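Local coordinates for hypothetical protein Cgl1923 (Corynebacterium glutamicum ATCC 13032, PDB 2P90), which is of unknown function but belongs to the PAC2 family, whose relatives include proteasome assembly chaperones, at residues T151-D165 against Y210-S224. Residues are numbered along the deposited sequence; the frame is centred on the assembly and turned at random.
Sequences TVVTAHGNSTDRLKD and YPAATLKLLQSIADS
Val-153, on strand 153-157, packs on Lys-216 of helix 211-225; the strand then diverges from the helix, and the chain returns to it at Arg-162 to Asp-165. Val-153 is turned with CG1 anti to its backbone N (chi1 162°), which leaves CG2 facing the helix, 3.5 Å from Lys-216 CG and 3.9 Å from Ser-220 OG. Ser-220 OG donates to Lys-216 O over 2.7 Å from above the carbonyl plane, while Ser-220 N reaches the same oxygen from the other face. Leu-163, after the loop, places CD1 between Ser-220 and Asp-223, 3.4 Å from Ser-220 O, with the leucine and aspartate side chains crossing nearly at right angles. Thr-151 completes the close-packed part: CG2 lies over Lys-216 CB and Ala-213 CA, and OG1 sits beside Ala-212 CB and at the edge of the buried Tyr-210 ring, 3.9 Å from CE2. Strand 153-157 is the edge strand, within this chain, of a mixed sheet flanked by helices; it pairs antiparallel with strand 194-202, whose Val-199 touches both Thr-151 and Val-153. A second subunit meets the strand as well, Asn-81 of that chain bonding to Ala-155 O. Toward solvent the contact becomes polar and looser. The Lys-216 chain, bent at chi2, chi3 and chi4, curls past Thr-151 O, to which NZ makes a weak bond, and ends in a salt bridge to exposed Asp-165: NZ stands 3.0 Å from OD2, above the carboxylate plane. Asp-223 OD2 takes a weak, long bond from Lys-164 N (3.5 Å, 144° at the hydrogen). At the far end, Ser-224 CB packs 3.2 Å from Arg-162 O, and a water donates to Ser-224 O and takes a weak bond from Arg-162 NH1, which also salt-bridges Glu-133.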
loop_
_atom_site.group_PDB
_atom_site.type_symbol
_atom_site.label_atom_id
_atom_site.label_comp_id
_atom_site.label_asym_id
_atom_site.label_seq_id
_atom_site.Cartn_x
_atom_site.Cartn_y
_atom_site.Cartn_z
ATOM N N THR B 151 -26.279 15.832 14.970
ATOM C CA THR B 151 -25.336 15.478 13.894
ATOM C C THR B 151 -25.666 16.155 12.556
ATOM O O THR B 151 -26.753 16.000 11.997
ATOM C CB THR B 151 -25.189 13.943 13.728
ATOM O OG1 THR B 151 -24.645 13.387 14.927
ATOM C CG2 THR B 151 -24.240 13.607 12.591
ATOM N N VAL B 152 -24.703 16.909 12.052
ATOM C CA VAL B 152 -24.876 17.629 10.811
ATOM C C VAL B 152 -24.379 16.827 9.584
ATOM O O VAL B 152 -23.445 16.017 9.686
ATOM C CB VAL B 152 -24.153 18.973 10.895
ATOM C CG1 VAL B 152 -23.959 19.579 9.506
ATOM C CG2 VAL B 152 -24.932 19.908 11.823
ATOM N N VAL B 153 -25.042 17.054 8.453
ATOM C CA VAL B 153 -24.651 16.539 7.158
ATOM C C VAL B 153 -24.508 17.706 6.168
ATOM O O VAL B 153 -25.406 18.538 6.023
ATOM C CB VAL B 153 -25.677 15.493 6.636
ATOM C CG1 VAL B 153 -25.538 15.265 5.110
ATOM C CG2 VAL B 153 -25.480 14.189 7.337
ATOM N N THR B 154 -23.365 17.769 5.497
ATOM C CA THR B 154 -23.185 18.744 4.421
ATOM C C THR B 154 -23.214 18.037 3.060
ATOM O O THR B 154 -22.974 16.839 2.982
ATOM C CB THR B 154 -21.909 19.584 4.603
ATOM O OG1 THR B 154 -20.811 18.720 4.798
ATOM C CG2 THR B 154 -22.021 20.478 5.821
ATOM N N ALA B 155 -23.534 18.768 2.000
ATOM C CA ALA B 155 -23.681 18.171 0.680
ATOM C C ALA B 155 -22.917 18.935 -0.396
ATOM O O ALA B 155 -22.693 20.167 -0.267
ATOM C CB ALA B 155 -25.165 17.998 0.298
ATOM N N HIS B 156 -22.450 18.179 -1.405
ATOM C CA HIS B 156 -21.902 18.731 -2.634
ATOM C C HIS B 156 -22.411 17.936 -3.822
ATOM O O HIS B 156 -22.846 16.797 -3.678
ATOM C CB HIS B 156 -20.372 18.826 -2.607
ATOM C CG HIS B 156 -19.672 17.514 -2.403
ATOM N ND1 HIS B 156 -19.550 16.566 -3.401
ATOM C CD2 HIS B 156 -19.035 17.007 -1.319
ATOM C CE1 HIS B 156 -18.889 15.521 -2.926
ATOM N NE2 HIS B 156 -18.579 15.760 -1.663
ATOM N N GLY B 157 -22.361 18.536 -5.000
ATOM C CA GLY B 157 -22.923 17.915 -6.183
ATOM C C GLY B 157 -23.936 18.822 -6.887
ATOM O O GLY B 157 -23.948 20.041 -6.672
ATOM N N ASN B 158 -24.774 18.213 -7.731
ATOM C CA ASN B 158 -25.705 18.938 -8.582
ATOM C C ASN B 158 -27.168 18.524 -8.332
ATOM O O ASN B 158 -28.063 18.930 -9.071
ATOM C CB ASN B 158 -25.312 18.780 -10.069
ATOM C CG ASN B 158 -25.463 17.339 -10.582
ATOM O OD1 ASN B 158 -26.144 16.504 -9.962
ATOM N ND2 ASN B 158 -24.834 17.046 -11.725
ATOM N N SER B 159 -27.393 17.723 -7.288
ATOM C CA SER B 159 -28.726 17.285 -6.884
ATOM C C SER B 159 -28.882 17.432 -5.354
ATOM O O SER B 159 -29.679 16.740 -4.706
ATOM C CB SER B 159 -28.971 15.844 -7.331
ATOM O OG SER B 159 -27.951 14.951 -6.859
ATOM N N THR B 160 -28.097 18.350 -4.804
ATOM C CA THR B 160 -28.048 18.640 -3.384
ATOM C C THR B 160 -29.366 19.268 -2.880
ATOM O O THR B 160 -29.720 19.149 -1.701
ATOM C CB THR B 160 -26.853 19.576 -3.085
ATOM O OG1 THR B 160 -26.906 20.000 -1.721
ATOM C CG2 THR B 160 -26.888 20.839 -3.976
ATOM N N ASP B 161 -30.076 19.932 -3.794
ATOM C CA ASP B 161 -31.374 20.562 -3.551
ATOM C C ASP B 161 -32.365 19.610 -2.902
ATOM O O ASP B 161 -33.201 20.036 -2.134
ATOM C CB ASP B 161 -31.936 21.080 -4.884
ATOM C CG ASP B 161 -31.434 20.253 -6.091
ATOM O OD1 ASP B 161 -30.383 20.615 -6.693
ATOM O OD2 ASP B 161 -32.073 19.219 -6.418
ATOM N N ARG B 162 -32.249 18.318 -3.193
ATOM C CA ARG B 162 -33.173 17.305 -2.673
ATOM C C ARG B 162 -32.967 16.992 -1.194
ATOM O O ARG B 162 -33.721 16.207 -0.618
ATOM C CB ARG B 162 -33.060 16.010 -3.484
ATOM C CG ARG B 162 -32.892 16.233 -4.961
ATOM C CD ARG B 162 -32.797 14.926 -5.679
ATOM N NE ARG B 162 -32.706 15.134 -7.115
ATOM C CZ ARG B 162 -32.982 14.198 -8.007
ATOM N NH1 ARG B 162 -33.368 12.996 -7.601
ATOM N NH2 ARG B 162 -32.872 14.457 -9.301
ATOM N N LEU B 163 -31.944 17.585 -0.588
ATOM C CA LEU B 163 -31.725 17.423 0.842
ATOM C C LEU B 163 -32.048 18.694 1.624
ATOM O O LEU B 163 -31.268 19.647 1.632
ATOM C CB LEU B 163 -30.303 16.950 1.149
ATOM C CG LEU B 163 -30.145 16.575 2.623
ATOM C CD1 LEU B 163 -30.971 15.343 2.921
ATOM C CD2 LEU B 163 -28.702 16.404 3.021
ATOM N N LYS B 164 -33.200 18.663 2.298
ATOM C CA LYS B 164 -33.772 19.789 3.039
ATOM C C LYS B 164 -32.874 20.256 4.194
ATOM O O LYS B 164 -32.499 21.426 4.273
ATOM C CB LYS B 164 -35.163 19.383 3.554
ATOM C CG LYS B 164 -36.089 20.518 3.974
ATOM C CD LYS B 164 -36.909 21.078 2.790
ATOM C CE LYS B 164 -38.174 21.818 3.272
ATOM N NZ LYS B 164 -37.864 22.901 4.251
ATOM N N ASP B 165 -32.524 19.340 5.088
ATOM C CA ASP B 165 -31.663 19.689 6.206
ATOM C C ASP B 165 -30.197 19.339 5.944
ATOM O O ASP B 165 -29.817 18.165 5.870
ATOM C CB ASP B 165 -32.149 19.033 7.495
ATOM C CG ASP B 165 -31.283 19.391 8.688
ATOM O OD1 ASP B 165 -30.879 20.575 8.809
ATOM O OD2 ASP B 165 -30.998 18.485 9.498
ATOM N N TYR B 210 -20.091 5.551 16.071
ATOM C CA TYR B 210 -20.930 6.681 16.473
ATOM C C TYR B 210 -22.268 6.609 15.702
ATOM O O TYR B 210 -22.446 7.258 14.675
ATOM C CB TYR B 210 -20.189 8.017 16.270
ATOM C CG TYR B 210 -20.831 9.170 16.984
ATOM C CD1 TYR B 210 -20.745 9.298 18.372
ATOM C CD2 TYR B 210 -21.535 10.134 16.277
ATOM C CE1 TYR B 210 -21.348 10.378 19.027
ATOM C CE2 TYR B 210 -22.137 11.182 16.895
ATOM C CZ TYR B 210 -22.053 11.307 18.272
ATOM O OH TYR B 210 -22.651 12.379 18.868
ATOM N N PRO B 211 -23.195 5.764 16.182
ATOM C CA PRO B 211 -24.493 5.527 15.489
ATOM C C PRO B 211 -25.354 6.725 15.156
ATOM O O PRO B 211 -26.136 6.648 14.211
ATOM C CB PRO B 211 -25.236 4.564 16.421
ATOM C CG PRO B 211 -24.159 3.893 17.223
ATOM C CD PRO B 211 -23.048 4.903 17.378
ATOM N N ALA B 212 -25.256 7.822 15.899
ATOM C CA ALA B 212 -26.036 9.028 15.541
ATOM C C ALA B 212 -25.704 9.495 14.094
ATOM O O ALA B 212 -26.560 10.034 13.369
ATOM C CB ALA B 212 -25.813 10.154 16.570
ATOM N N ALA B 213 -24.466 9.244 13.663
ATOM C CA ALA B 213 -24.012 9.634 12.323
ATOM C C ALA B 213 -24.554 8.683 11.245
ATOM O O ALA B 213 -24.989 9.123 10.194
ATOM C CB ALA B 213 -22.529 9.713 12.297
ATOM N N THR B 214 -24.549 7.388 11.518
ATOM C CA THR B 214 -25.179 6.406 10.641
ATOM C C THR B 214 -26.629 6.815 10.418
ATOM O O THR B 214 -27.044 7.022 9.274
ATOM C CB THR B 214 -25.109 5.006 11.258
ATOM O OG1 THR B 214 -23.757 4.743 11.654
ATOM C CG2 THR B 214 -25.621 3.903 10.288
ATOM N N LEU B 215 -27.360 6.988 11.527
ATOM C CA LEU B 215 -28.750 7.480 11.538
ATOM C C LEU B 215 -28.948 8.720 10.681
ATOM O O LEU B 215 -29.815 8.759 9.806
ATOM C CB LEU B 215 -29.195 7.766 12.987
ATOM C CG LEU B 215 -30.677 8.045 13.291
ATOM C CD1 LEU B 215 -31.645 6.923 12.819
ATOM C CD2 LEU B 215 -30.871 8.267 14.778
ATOM N N LYS B 216 -28.115 9.724 10.922
ATOM C CA LYS B 216 -28.156 10.936 10.131
ATOM C C LYS B 216 -27.965 10.666 8.633
ATOM O O LYS B 216 -28.748 11.172 7.824
ATOM C CB LYS B 216 -27.144 11.966 10.660
ATOM C CG LYS B 216 -27.388 13.387 10.149
ATOM C CD LYS B 216 -28.837 13.831 10.410
ATOM C CE LYS B 216 -29.358 14.744 9.292
ATOM N NZ LYS B 216 -29.012 16.177 9.515
ATOM N N LEU B 217 -26.937 9.887 8.255
ATOM C CA LEU B 217 -26.743 9.556 6.830
ATOM C C LEU B 217 -27.981 8.854 6.259
ATOM O O LEU B 217 -28.430 9.187 5.179
ATOM C CB LEU B 217 -25.492 8.694 6.576
ATOM C CG LEU B 217 -24.098 9.308 6.606
ATOM C CD1 LEU B 217 -23.060 8.180 6.568
ATOM C CD2 LEU B 217 -23.854 10.322 5.473
ATOM N N LEU B 218 -28.531 7.908 7.010
ATOM C CA LEU B 218 -29.658 7.150 6.524
ATOM C C LEU B 218 -30.931 8.021 6.358
ATOM O O LEU B 218 -31.630 7.927 5.338
ATOM C CB LEU B 218 -29.898 5.921 7.405
ATOM C CG LEU B 218 -28.879 4.776 7.292
ATOM C CD1 LEU B 218 -29.298 3.591 8.138
ATOM C CD2 LEU B 218 -28.709 4.342 5.824
ATOM N N GLN B 219 -31.214 8.890 7.334
ATOM C CA GLN B 219 -32.371 9.764 7.209
ATOM C C GLN B 219 -32.182 10.822 6.114
ATOM O O GLN B 219 -33.145 11.238 5.484
ATOM C CB GLN B 219 -32.893 10.298 8.582
ATOM C CG GLN B 219 -31.998 11.227 9.391
ATOM C CD GLN B 219 -32.305 11.196 10.922
ATOM O OE1 GLN B 219 -33.246 10.531 11.395
ATOM N NE2 GLN B 219 -31.486 11.913 11.696
ATOM N N SER B 220 -30.935 11.198 5.828
ATOM C CA SER B 220 -30.684 12.097 4.696
ATOM C C SER B 220 -31.012 11.406 3.365
ATOM O O SER B 220 -31.533 12.023 2.439
ATOM C CB SER B 220 -29.248 12.605 4.697
ATOM O OG SER B 220 -28.934 13.167 5.949
ATOM N N ILE B 221 -30.700 10.121 3.300
ATOM C CA ILE B 221 -31.013 9.278 2.159
ATOM C C ILE B 221 -32.516 9.019 2.052
ATOM O O ILE B 221 -33.089 9.178 0.975
ATOM C CB ILE B 221 -30.257 7.939 2.278
ATOM C CG1 ILE B 221 -28.770 8.143 2.001
ATOM C CG2 ILE B 221 -30.837 6.890 1.344
ATOM C CD1 ILE B 221 -27.952 7.053 2.610
ATOM N N ALA B 222 -33.148 8.608 3.152
ATOM C CA ALA B 222 -34.608 8.430 3.174
ATOM C C ALA B 222 -35.334 9.691 2.669
ATOM O O ALA B 222 -36.246 9.596 1.849
ATOM C CB ALA B 222 -35.088 8.016 4.555
ATOM N N ASP B 223 -34.850 10.857 3.107
ATOM C CA ASP B 223 -35.396 12.178 2.776
ATOM C C ASP B 223 -35.292 12.484 1.287
ATOM O O ASP B 223 -36.281 12.818 0.657
ATOM C CB ASP B 223 -34.701 13.253 3.661
ATOM C CG ASP B 223 -34.995 14.716 3.241
ATOM O OD1 ASP B 223 -36.028 14.998 2.562
ATOM O OD2 ASP B 223 -34.191 15.618 3.632
ATOM N N SER B 224 -34.097 12.352 0.715
ATOM C CA SER B 224 -33.838 12.824 -0.649
ATOM C C SER B 224 -34.123 11.795 -1.746
ATOM O O SER B 224 -34.140 12.124 -2.927
ATOM C CB SER B 224 -32.401 13.326 -0.753
ATOM O OG SER B 224 -31.544 12.569 0.072
HETATM O O HOH W 1 -32.408 10.985 -5.335
#